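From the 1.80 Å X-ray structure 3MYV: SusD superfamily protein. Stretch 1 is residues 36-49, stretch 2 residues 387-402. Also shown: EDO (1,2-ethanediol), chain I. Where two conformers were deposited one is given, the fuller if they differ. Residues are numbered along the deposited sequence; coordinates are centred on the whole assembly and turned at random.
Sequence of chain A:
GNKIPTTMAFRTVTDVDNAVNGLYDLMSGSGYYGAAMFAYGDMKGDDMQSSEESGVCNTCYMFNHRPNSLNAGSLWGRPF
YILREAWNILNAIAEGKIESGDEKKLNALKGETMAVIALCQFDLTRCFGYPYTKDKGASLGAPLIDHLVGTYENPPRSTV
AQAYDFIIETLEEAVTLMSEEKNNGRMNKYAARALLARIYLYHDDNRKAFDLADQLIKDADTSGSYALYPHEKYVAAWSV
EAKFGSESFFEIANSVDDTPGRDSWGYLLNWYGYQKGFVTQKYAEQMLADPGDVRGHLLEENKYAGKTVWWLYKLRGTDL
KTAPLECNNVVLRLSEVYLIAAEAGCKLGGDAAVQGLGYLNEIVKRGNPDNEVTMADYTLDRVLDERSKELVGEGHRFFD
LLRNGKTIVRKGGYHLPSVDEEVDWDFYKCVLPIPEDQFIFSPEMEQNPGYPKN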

ATOM      1  N   ALA A  36       5.342  -8.726  -2.042  1.00 15.56           N
ATOM      2  CA  ALA A  36       6.512  -7.876  -1.715  1.00 14.73           C
ATOM      3  C   ALA A  36       6.168  -6.498  -1.150  1.00 15.58           C
ATOM      4  O   ALA A  36       6.851  -6.029  -0.247  1.00 13.01           O
ATOM      5  CB  ALA A  36       7.476  -7.731  -2.901  1.00 13.92           C
HETATM    6  N   MSE A  37       5.141  -5.847  -1.690  1.00 13.46           N
HETATM    7  CA  MSE A  37       4.786  -4.471  -1.237  1.00 13.67           C
HETATM    8  C   MSE A  37       4.428  -4.477   0.264  1.00 13.28           C
HETATM    9  O   MSE A  37       4.768  -3.546   1.002  1.00 15.01           O
HETATM   10  CB  MSE A  37       3.603  -3.902  -2.029  1.00 15.76           C
HETATM   11  CG  MSE A  37       3.859  -2.848  -3.059  1.00 22.03           C
HETATM   12 SE   MSE A  37       5.210  -1.512  -2.820  0.75 15.96          SE
HETATM   13  CE  MSE A  37       5.245  -1.189  -0.953  1.00 22.86           C
ATOM     14  N   PHE A  38       3.802  -5.548   0.705  1.00 13.17           N
ATOM     15  CA  PHE A  38       3.327  -5.675   2.065  1.00 13.91           C
ATOM     16  C   PHE A  38       4.462  -6.034   2.968  1.00 13.94           C
ATOM     17  O   PHE A  38       4.572  -5.486   4.052  1.00 14.77           O
ATOM     18  CB  PHE A  38       2.181  -6.680   2.134  1.00 13.69           C
ATOM     19  CG  PHE A  38       1.036  -6.315   1.226  1.00 13.88           C
ATOM     20  CD1 PHE A  38       0.210  -5.250   1.539  1.00 15.43           C
ATOM     21  CD2 PHE A  38       0.812  -7.001   0.059  1.00 13.53           C
ATOM     22  CE1 PHE A  38      -0.811  -4.882   0.695  1.00 14.89           C
ATOM     23  CE2 PHE A  38      -0.210  -6.647  -0.792  1.00 11.07           C
ATOM     24  CZ  PHE A  38      -1.024  -5.594  -0.482  1.00 15.12           C
ATOM     25  N   ALA A  39       5.331  -6.935   2.516  1.00 12.97           N
ATOM     26  CA  ALA A  39       6.548  -7.242   3.267  1.00 11.94           C
ATOM     27  C   ALA A  39       7.306  -5.960   3.541  1.00 13.94           C
ATOM     28  O   ALA A  39       7.813  -5.724   4.636  1.00 14.29           O
ATOM     29  CB  ALA A  39       7.404  -8.229   2.498  1.00  8.73           C
ATOM     30  N   TYR A  40       7.378  -5.123   2.523  1.00 11.76           N
ATOM     31  CA  TYR A  40       8.162  -3.899   2.584  1.00 10.50           C
ATOM     32  C   TYR A  40       7.561  -2.923   3.600  1.00 12.32           C
ATOM     33  O   TYR A  40       8.238  -2.469   4.528  1.00 15.15           O
ATOM     34  CB  TYR A  40       8.217  -3.273   1.183  1.00  7.88           C
ATOM     35  CG  TYR A  40       9.239  -2.175   1.030  1.00  9.86           C
ATOM     36  CD1 TYR A  40       8.953  -0.878   1.423  1.00 10.25           C
ATOM     37  CD2 TYR A  40      10.502  -2.447   0.499  1.00 15.10           C
ATOM     38  CE1 TYR A  40       9.900   0.151   1.288  1.00 11.68           C
ATOM     39  CE2 TYR A  40      11.452  -1.434   0.373  1.00 13.15           C
ATOM     40  CZ  TYR A  40      11.137  -0.138   0.771  1.00 16.35           C
ATOM     41  OH  TYR A  40      12.093   0.847   0.647  1.00 15.73           O
ATOM     42  N   GLY A  41       6.273  -2.659   3.455  1.00 13.60           N
ATOM     43  CA  GLY A  41       5.565  -1.735   4.346  1.00 13.55           C
ATOM     44  C   GLY A  41       5.411  -2.158   5.807  1.00 14.00           C
ATOM     45  O   GLY A  41       5.371  -1.315   6.693  1.00 15.49           O
ATOM     46  N   ASP A  42       5.267  -3.458   6.058  1.00 12.55           N
ATOM     47  CA  ASP A  42       5.070  -3.966   7.415  1.00 12.48           C
ATOM     48  C   ASP A  42       6.373  -4.360   8.101  1.00 13.54           C
ATOM     49  O   ASP A  42       6.589  -4.035   9.273  1.00 15.27           O
ATOM     50  CB  ASP A  42       4.129  -5.166   7.392  1.00 11.03           C
ATOM     51  CG  ASP A  42       2.677  -4.760   7.168  1.00 14.50           C
ATOM     52  OD1 ASP A  42       2.121  -4.159   8.087  1.00 14.04           O
ATOM     53  OD2 ASP A  42       2.110  -5.063   6.092  1.00 13.56           O
HETATM   54  N   MSE A  43       7.257  -5.076   7.389  1.00 14.88           N
HETATM   55  CA  MSE A  43       8.447  -5.616   8.032  1.00 15.43           C
HETATM   56  C   MSE A  43       9.443  -4.531   8.425  1.00 12.27           C
HETATM   57  O   MSE A  43      10.259  -4.742   9.317  1.00 14.78           O
HETATM   58  CB  MSE A  43       9.127  -6.677   7.164  1.00 16.03           C
HETATM   59  CG  MSE A  43       8.217  -7.928   6.954  1.00 10.58           C
HETATM   60 SE   MSE A  43       8.020  -8.984   8.566  0.75 11.70          SE
HETATM   61  CE  MSE A  43       6.300  -9.717   8.157  1.00 12.67           C
ATOM     62  N   LYS A  44       9.348  -3.373   7.784  1.00 12.12           N
ATOM     63  CA  LYS A  44      10.213  -2.225   8.074  1.00 12.54           C
ATOM     64  C   LYS A  44       9.690  -1.301   9.183  1.00 14.37           C
ATOM     65  O   LYS A  44      10.385  -0.360   9.628  1.00 15.52           O
ATOM     66  CB  LYS A  44      10.461  -1.443   6.765  1.00 11.05           C
ATOM     67  CG  LYS A  44      11.215  -2.255   5.741  1.00 11.58           C
ATOM     68  CD  LYS A  44      11.493  -1.538   4.419  1.00 12.44           C
ATOM     69  CE  LYS A  44      12.493  -2.331   3.565  1.00 11.13           C
ATOM     70  NZ  LYS A  44      13.845  -2.305   4.183  1.00 12.60           N
ATOM     71  N   GLY A  45       8.456  -1.540   9.602  1.00 13.74           N
ATOM     72  CA  GLY A  45       7.875  -0.833  10.734  1.00 13.69           C
ATOM     73  C   GLY A  45       8.237  -1.448  12.090  1.00 13.83           C
ATOM     74  O   GLY A  45       9.212  -2.204  12.217  1.00 13.59           O
ATOM     75  N   ASP A  46       7.430  -1.116  13.092  1.00 13.71           N
ATOM     76  CA  ASP A  46       7.616  -1.621  14.459  1.00 14.43           C
ATOM     77  C   ASP A  46       6.578  -2.656  14.888  1.00 13.02           C
ATOM     78  O   ASP A  46       6.623  -3.171  16.030  1.00 15.45           O
ATOM     79  CB  ASP A  46       7.619  -0.436  15.444  1.00 15.35           C
ATOM     80  CG  ASP A  46       6.333   0.354  15.407  1.00 20.08           C
ATOM     81  OD1 ASP A  46       5.518   0.115  14.503  1.00 16.73           O
ATOM     82  OD2 ASP A  46       6.147   1.215  16.281  1.00 18.57           O
ATOM     83  N   ASP A  47       5.636  -2.971  13.994  1.00 13.08           N
ATOM     84  CA  ASP A  47       4.489  -3.835  14.360  1.00 11.59           C
ATOM     85  C   ASP A  47       4.537  -5.260  13.840  1.00 13.81           C
ATOM     86  O   ASP A  47       3.812  -6.133  14.352  1.00 10.89           O
ATOM     87  CB  ASP A  47       3.179  -3.206  13.893  1.00 13.61           C
ATOM     88  CG  ASP A  47       2.809  -1.960  14.696  1.00 15.75           C
ATOM     89  OD1 ASP A  47       3.117  -1.935  15.912  1.00 15.34           O
ATOM     90  OD2 ASP A  47       2.204  -1.033  14.100  1.00 12.70           O
HETATM   91  N   MSE A  48       5.378  -5.497  12.837  1.00 13.58           N
HETATM   92  CA  MSE A  48       5.653  -6.845  12.343  1.00 11.97           C
HETATM   93  C   MSE A  48       7.137  -7.050  12.191  1.00 13.41           C
HETATM   94  O   MSE A  48       7.876  -6.089  11.983  1.00 14.08           O
HETATM   95  CB  MSE A  48       4.983  -7.086  10.997  1.00  9.13           C
HETATM   96  CG  MSE A  48       3.470  -6.951  11.023  1.00 14.59           C
HETATM   97 SE   MSE A  48       2.526  -7.857   9.592  0.75 11.74          SE
HETATM   98  CE  MSE A  48       2.603  -9.654  10.268  1.00 15.71           C
ATOM     99  N   GLN A  49       7.559  -8.305  12.335  1.00 11.85           N
ATOM    100  CA  GLN A  49       8.951  -8.657  12.190  1.00 12.58           C
ATOM    101  C   GLN A  49       9.087  -9.996  11.489  1.00 13.89           C
ATOM    102  O   GLN A  49       8.143 -10.806  11.428  1.00 12.89           O
ATOM    103  CB  GLN A  49       9.631  -8.687  13.571  1.00 12.40           C
ATOM    104  CG  GLN A  49       9.106  -9.802  14.478  1.00 13.21           C
ATOM    105  CD  GLN A  49      10.001 -10.048  15.657  1.00 18.11           C
ATOM    106  OE1 GLN A  49       9.923  -9.357  16.669  1.00 18.17           O
ATOM    107  NE2 GLN A  49      10.841 -11.057  15.539  1.00 17.09           N
ATOM    108  N   ARG A 387      -3.831   3.968  13.106  1.00 11.81           N
ATOM    109  CA  ARG A 387      -3.350   3.355  11.877  1.00 13.52           C
ATOM    110  C   ARG A 387      -2.592   2.065  12.156  1.00 12.74           C
ATOM    111  O   ARG A 387      -2.793   1.084  11.456  1.00 12.08           O
ATOM    112  CB  ARG A 387      -2.434   4.294  11.094  1.00 14.68           C
ATOM    113  CG  ARG A 387      -3.121   5.450  10.383  1.00 17.13           C
ATOM    114  CD  ARG A 387      -2.063   6.392   9.803  1.00 16.52           C
ATOM    115  NE  ARG A 387      -2.611   7.272   8.776  1.00 15.62           N
ATOM    116  CZ  ARG A 387      -2.853   6.911   7.512  1.00 19.42           C
ATOM    117  NH1 ARG A 387      -2.582   5.679   7.071  1.00 16.05           N
ATOM    118  NH2 ARG A 387      -3.377   7.795   6.675  1.00 19.34           N
ATOM    119  N   SER A 388      -1.713   2.083  13.160  1.00 13.18           N
ATOM    120  CA  SER A 388      -0.992   0.885  13.570  1.00 12.33           C
ATOM    121  C   SER A 388      -1.959  -0.286  13.818  1.00 12.56           C
ATOM    122  O   SER A 388      -1.775  -1.393  13.307  1.00 13.49           O
ATOM    123  CB  SER A 388      -0.219   1.160  14.843  1.00 15.04           C
ATOM    124  OG  SER A 388       0.321  -0.015  15.364  1.00 12.90           O
ATOM    125  N   LYS A 389      -2.980  -0.013  14.636  1.00 14.33           N
ATOM    126  CA  LYS A 389      -3.988  -1.010  15.012  1.00 15.82           C
ATOM    127  C   LYS A 389      -4.758  -1.531  13.818  1.00 15.27           C
ATOM    128  O   LYS A 389      -4.931  -2.746  13.634  1.00 13.59           O
ATOM    129  CB  LYS A 389      -4.994  -0.406  16.004  1.00 13.03           C
ATOM    130  CG  LYS A 389      -4.457  -0.104  17.413  1.00 14.61           C
ATOM    131  CD  LYS A 389      -5.532   0.477  18.311  1.00 16.69           C
ATOM    132  CE  LYS A 389      -4.921   1.097  19.580  1.00 21.88           C
ATOM    133  NZ  LYS A 389      -5.911   1.361  20.688  1.00 20.08           N
ATOM    134  N   GLU A 390      -5.218  -0.598  13.002  1.00 14.12           N
ATOM    135  CA  GLU A 390      -6.154  -0.910  11.925  1.00 14.43           C
ATOM    136  C   GLU A 390      -5.499  -1.554  10.708  1.00 13.76           C
ATOM    137  O   GLU A 390      -6.090  -2.419  10.086  1.00 13.64           O
ATOM    138  CB  GLU A 390      -6.855   0.361  11.463  1.00 13.27           C
ATOM    139  CG  GLU A 390      -7.952   0.132  10.427  1.00 13.31           C
ATOM    140  CD  GLU A 390      -9.081  -0.758  10.939  1.00 10.82           C
ATOM    141  OE1 GLU A 390      -9.585  -0.516  12.075  1.00 12.77           O
ATOM    142  OE2 GLU A 390      -9.479  -1.712  10.207  1.00 16.14           O
ATOM    143  N   LEU A 391      -4.299  -1.108  10.360  1.00 13.28           N
ATOM    144  CA  LEU A 391      -3.730  -1.401   9.029  1.00 13.15           C
ATOM    145  C   LEU A 391      -2.541  -2.366   9.083  1.00 11.66           C
ATOM    146  O   LEU A 391      -1.845  -2.539   8.075  1.00 11.36           O
ATOM    147  CB  LEU A 391      -3.341  -0.079   8.324  1.00 13.33           C
ATOM    148  CG  LEU A 391      -4.496   0.894   8.050  1.00 11.55           C
ATOM    149  CD1 LEU A 391      -3.974   2.263   7.530  1.00 14.77           C
ATOM    150  CD2 LEU A 391      -5.480   0.302   7.051  1.00 11.46           C
ATOM    151  N   VAL A 392      -2.343  -3.028  10.231  1.00 12.64           N
ATOM    152  CA  VAL A 392      -1.307  -4.044  10.364  1.00 12.36           C
ATOM    153  C   VAL A 392      -1.463  -5.106   9.270  1.00 11.49           C
ATOM    154  O   VAL A 392      -2.577  -5.574   8.978  1.00 14.29           O
ATOM    155  CB  VAL A 392      -1.301  -4.683  11.782  1.00 12.89           C
ATOM    156  CG1 VAL A 392      -2.527  -5.636  12.011  1.00 13.40           C
ATOM    157  CG2 VAL A 392       0.026  -5.420  12.021  1.00 12.07           C
ATOM    158  N   GLY A 393      -0.356  -5.460   8.628  1.00 11.50           N
ATOM    159  CA  GLY A 393      -0.420  -6.476   7.573  1.00 10.93           C
ATOM    160  C   GLY A 393      -0.770  -5.936   6.190  1.00  9.43           C
ATOM    161  O   GLY A 393      -0.799  -6.719   5.222  1.00 11.98           O
ATOM    162  N   GLU A 394      -1.091  -4.642   6.101  1.00 11.75           N
ATOM    163  CA  GLU A 394      -1.608  -4.027   4.868  1.00 13.48           C
ATOM    164  C   GLU A 394      -0.582  -3.093   4.227  1.00 12.41           C
ATOM    165  O   GLU A 394      -0.873  -2.401   3.239  1.00 12.75           O
ATOM    166  CB  GLU A 394      -2.945  -3.295   5.131  1.00 12.24           C
ATOM    167  CG  GLU A 394      -4.076  -4.249   5.452  1.00 14.73           C
ATOM    168  CD  GLU A 394      -5.335  -3.528   5.885  1.00 18.69           C
ATOM    169  OE1 GLU A 394      -5.947  -2.882   5.014  1.00 12.77           O
ATOM    170  OE2 GLU A 394      -5.711  -3.616   7.073  1.00 15.56           O
ATOM    171  N   GLY A 395       0.630  -3.071   4.766  1.00 14.68           N
ATOM    172  CA  GLY A 395       1.749  -2.432   4.070  1.00 15.23           C
ATOM    173  C   GLY A 395       1.915  -0.945   4.300  1.00 16.43           C
ATOM    174  O   GLY A 395       2.489  -0.259   3.442  1.00 14.97           O
ATOM    175  N   HIS A 396       1.405  -0.431   5.423  1.00 13.52           N
ATOM    176  CA  HIS A 396       1.420   1.025   5.677  1.00 12.24           C
ATOM    177  C   HIS A 396       2.442   1.501   6.698  1.00 12.81           C
ATOM    178  O   HIS A 396       2.961   2.612   6.567  1.00 13.24           O
ATOM    179  CB  HIS A 396       0.051   1.511   6.189  1.00 14.45           C
ATOM    180  CG  HIS A 396      -1.065   1.358   5.211  1.00 11.82           C
ATOM    181  ND1 HIS A 396      -1.448   2.373   4.351  1.00 14.81           N
ATOM    182  CD2 HIS A 396      -1.902   0.319   4.969  1.00 15.06           C
ATOM    183  CE1 HIS A 396      -2.471   1.952   3.624  1.00 15.79           C
ATOM    184  NE2 HIS A 396      -2.772   0.715   3.984  1.00 15.23           N
ATOM    185  N   ARG A 397       2.656   0.725   7.768  1.00 13.34           N
ATOM    186  CA  ARG A 397       3.319   1.242   8.972  1.00 12.80           C
ATOM    187  C   ARG A 397       4.652   1.939   8.743  1.00 14.03           C
ATOM    188  O   ARG A 397       4.870   3.060   9.259  1.00 11.01           O
ATOM    189  CB  ARG A 397       3.473   0.145  10.039  1.00 12.30           C
ATOM    190  CG  ARG A 397       4.039   0.633  11.377  1.00 12.88           C
ATOM    191  CD  ARG A 397       3.087   1.590  12.142  1.00  9.32           C
ATOM    192  NE  ARG A 397       3.567   1.804  13.507  1.00 13.81           N
ATOM    193  CZ  ARG A 397       3.232   2.818  14.306  1.00 13.10           C
ATOM    194  NH1 ARG A 397       2.417   3.756  13.897  1.00 15.64           N
ATOM    195  NH2 ARG A 397       3.734   2.880  15.534  1.00 15.61           N
ATOM    196  N   PHE A 398       5.560   1.290   8.014  1.00 13.86           N
ATOM    197  CA  PHE A 398       6.828   1.923   7.707  1.00 12.60           C
ATOM    198  C   PHE A 398       6.654   3.295   7.078  1.00 12.46           C
ATOM    199  O   PHE A 398       7.265   4.256   7.530  1.00 12.30           O
ATOM    200  CB  PHE A 398       7.717   1.011   6.830  1.00 11.50           C
ATOM    201  CG  PHE A 398       8.944   1.677   6.246  1.00 14.35           C
ATOM    202  CD1 PHE A 398      10.062   1.967   7.031  1.00 13.46           C
ATOM    203  CD2 PHE A 398       9.016   1.933   4.868  1.00 15.08           C
ATOM    204  CE1 PHE A 398      11.190   2.542   6.463  1.00 12.91           C
ATOM    205  CE2 PHE A 398      10.143   2.490   4.312  1.00 13.83           C
ATOM    206  CZ  PHE A 398      11.231   2.802   5.115  1.00 10.36           C
ATOM    207  N   PHE A 399       5.829   3.375   6.037  1.00 13.27           N
ATOM    208  CA  PHE A 399       5.634   4.610   5.288  1.00 12.70           C
ATOM    209  C   PHE A 399       4.960   5.688   6.141  1.00 12.51           C
ATOM    210  O   PHE A 399       5.334   6.866   6.089  1.00 13.33           O
ATOM    211  CB  PHE A 399       4.778   4.357   4.049  1.00 11.54           C
ATOM    212  CG  PHE A 399       5.393   3.439   3.044  1.00 16.22           C
ATOM    213  CD1 PHE A 399       6.590   3.757   2.435  1.00 17.27           C
ATOM    214  CD2 PHE A 399       4.751   2.257   2.691  1.00 16.13           C
ATOM    215  CE1 PHE A 399       7.137   2.914   1.468  1.00 13.77           C
ATOM    216  CE2 PHE A 399       5.298   1.417   1.740  1.00 18.47           C
ATOM    217  CZ  PHE A 399       6.477   1.747   1.130  1.00 16.65           C
ATOM    218  N   ASP A 400       4.019   5.271   6.980  1.00 13.20           N
ATOM    219  CA  ASP A 400       3.263   6.229   7.803  1.00 12.92           C
ATOM    220  C   ASP A 400       4.142   6.873   8.879  1.00 13.36           C
ATOM    221  O   ASP A 400       4.016   8.055   9.159  1.00 12.76           O
ATOM    222  CB  ASP A 400       2.035   5.569   8.436  1.00 14.17           C
ATOM    223  CG  ASP A 400       0.908   5.310   7.420  1.00 16.68           C
ATOM    224  OD1 ASP A 400       0.861   5.929   6.332  1.00 16.64           O
ATOM    225  OD2 ASP A 400       0.053   4.474   7.715  1.00 12.53           O
ATOM    226  N   LEU A 401       5.038   6.096   9.470  1.00 12.75           N
ATOM    227  CA  LEU A 401       5.945   6.655  10.458  1.00 14.30           C
ATOM    228  C   LEU A 401       6.977   7.551   9.769  1.00 14.93           C
ATOM    229  O   LEU A 401       7.215   8.713  10.190  1.00 13.74           O
ATOM    230  CB  LEU A 401       6.605   5.552  11.279  1.00 15.47           C
ATOM    231  CG  LEU A 401       5.675   4.910  12.323  1.00 15.46           C
ATOM    232  CD1 LEU A 401       6.308   3.657  12.899  1.00 13.47           C
ATOM    233  CD2 LEU A 401       5.306   5.915  13.450  1.00 19.90           C
ATOM    234  N   LEU A 402       7.561   7.050   8.684  1.00 14.98           N
ATOM    235  CA  LEU A 402       8.688   7.774   8.083  0.50 15.11           C
ATOM    236  C   LEU A 402       8.228   9.092   7.455  1.00 15.42           C
ATOM    237  O   LEU A 402       8.906  10.090   7.609  1.00 16.23           O
ATOM    238  CB  LEU A 402       9.478   6.912   7.093  0.50 15.73           C
ATOM    239  CG  LEU A 402      10.950   6.892   7.511  0.50 18.30           C
ATOM    240  CD1 LEU A 402      11.064   6.408   8.937  0.50 18.39           C
ATOM    241  CD2 LEU A 402      11.824   6.048   6.601  0.50 19.03           C
TER
HETATM  242  C1  EDO I 516      -0.196  -1.067   0.116  1.00 34.68           C
HETATM  243  O1  EDO I 516       0.427  -0.274   1.119  1.00 30.09           O
HETATM  244  C2  EDO I 516      -1.307  -0.279  -0.586  1.00 27.42           C
HETATM  245  O2  EDO I 516      -0.785   0.578  -1.658  1.00 23.79           O
HETATM  246  O   HOH W   1       3.012  -1.082   1.056  1.00 32.32           O
HETATM  247  O   HOH W   2       0.941  -1.753   7.856  1.00 16.00           O
HETATM  248  O   HOH W   3       0.666  -1.660  11.988  1.00 10.90           O

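Three aspartates of stretch 1, Asp-42, Asp-46 and Asp-47, carry most of the polar contact with stretch 2, and the first of them grips bare backbone. Its carboxylate faces the turn that runs from Leu-391 to Glu-394, a type II beta turn: Gly-393 N donates to Asp-42 OD1 at 2.8 Å with an N-H...O angle of 143°, and Gly-395 N reaches Asp-42 OD2, also at 2.8 Å, but at 126° the bond is weak. Water 2 extends the grip, donating to Asp-42 OD1 (2.7 Å) and Leu-391 O (2.9 Å) while accepting from His-396 N (2.8 Å).

Glycine suits this segment for measurable reasons. Gly-393 (phi/psi 86/-6°) and Gly-395 (87/24°) adopt backbone angles at which a CB would be jammed against the preceding carbonyl oxygen. Gly-41 is constrained across the interface instead: an ideal CB on it would lie 2.1 Å from Gly-395 O. Without one, the chains approach to 3.9 Å between Gly-41 CA and Gly-395 CA, and Gly-41 CA makes a CA-H...O contact with Gly-395 O at 3.5 Å, 156° at the hydrogen. Gly-41 O then accepts from Phe-398 N at 2.9 Å and 165°, a nearly straight bond that ties helix 36-43 to the first turn of helix 397-402. The axes of these helices approach to 7.5 Å at 45°.

The other two aspartates meet Arg-397, whose CA-to-CB bond points toward stretch 1. Asp-46 binds it in a two-pronged salt bridge, Arg-397 NE to Asp-46 OD1 at 2.8 Å (172°) and Arg-397 NH2 to Asp-46 OD2 at 3.0 Å (159°). Asp-47 OD2 lies 3.2 Å from Arg-397 NE but well out of the guanidinium plane, so its attraction is one of charge alone. That same Asp-47 OD2 accepts a very short bond from Ser-388 OG, 2.5 Å, and water 3 joins it (2.7 Å) to Ser-388 O (2.8 Å).

Apolar packing accompanies this network. Phe-398, which loses 90 Å² to stretch 1, receives the aliphatic part of Lys-44 over one face: Lys-44 CD sits 4.2 Å from the ring centroid, 8° off the normal. Tyr-40 CD1 packs 3.6 Å from Phe-399 CZ, with ring planes 22° apart but slid so that they barely overlap; the selenomethionine Met-37 brings CE to 3.7 Å from Phe-399 CE2, at that ring's edge. Near the turn, Met-48 CG approaches Val-392 CG2 at 3.9 Å. In all, 827 Å² is buried, both sides summed.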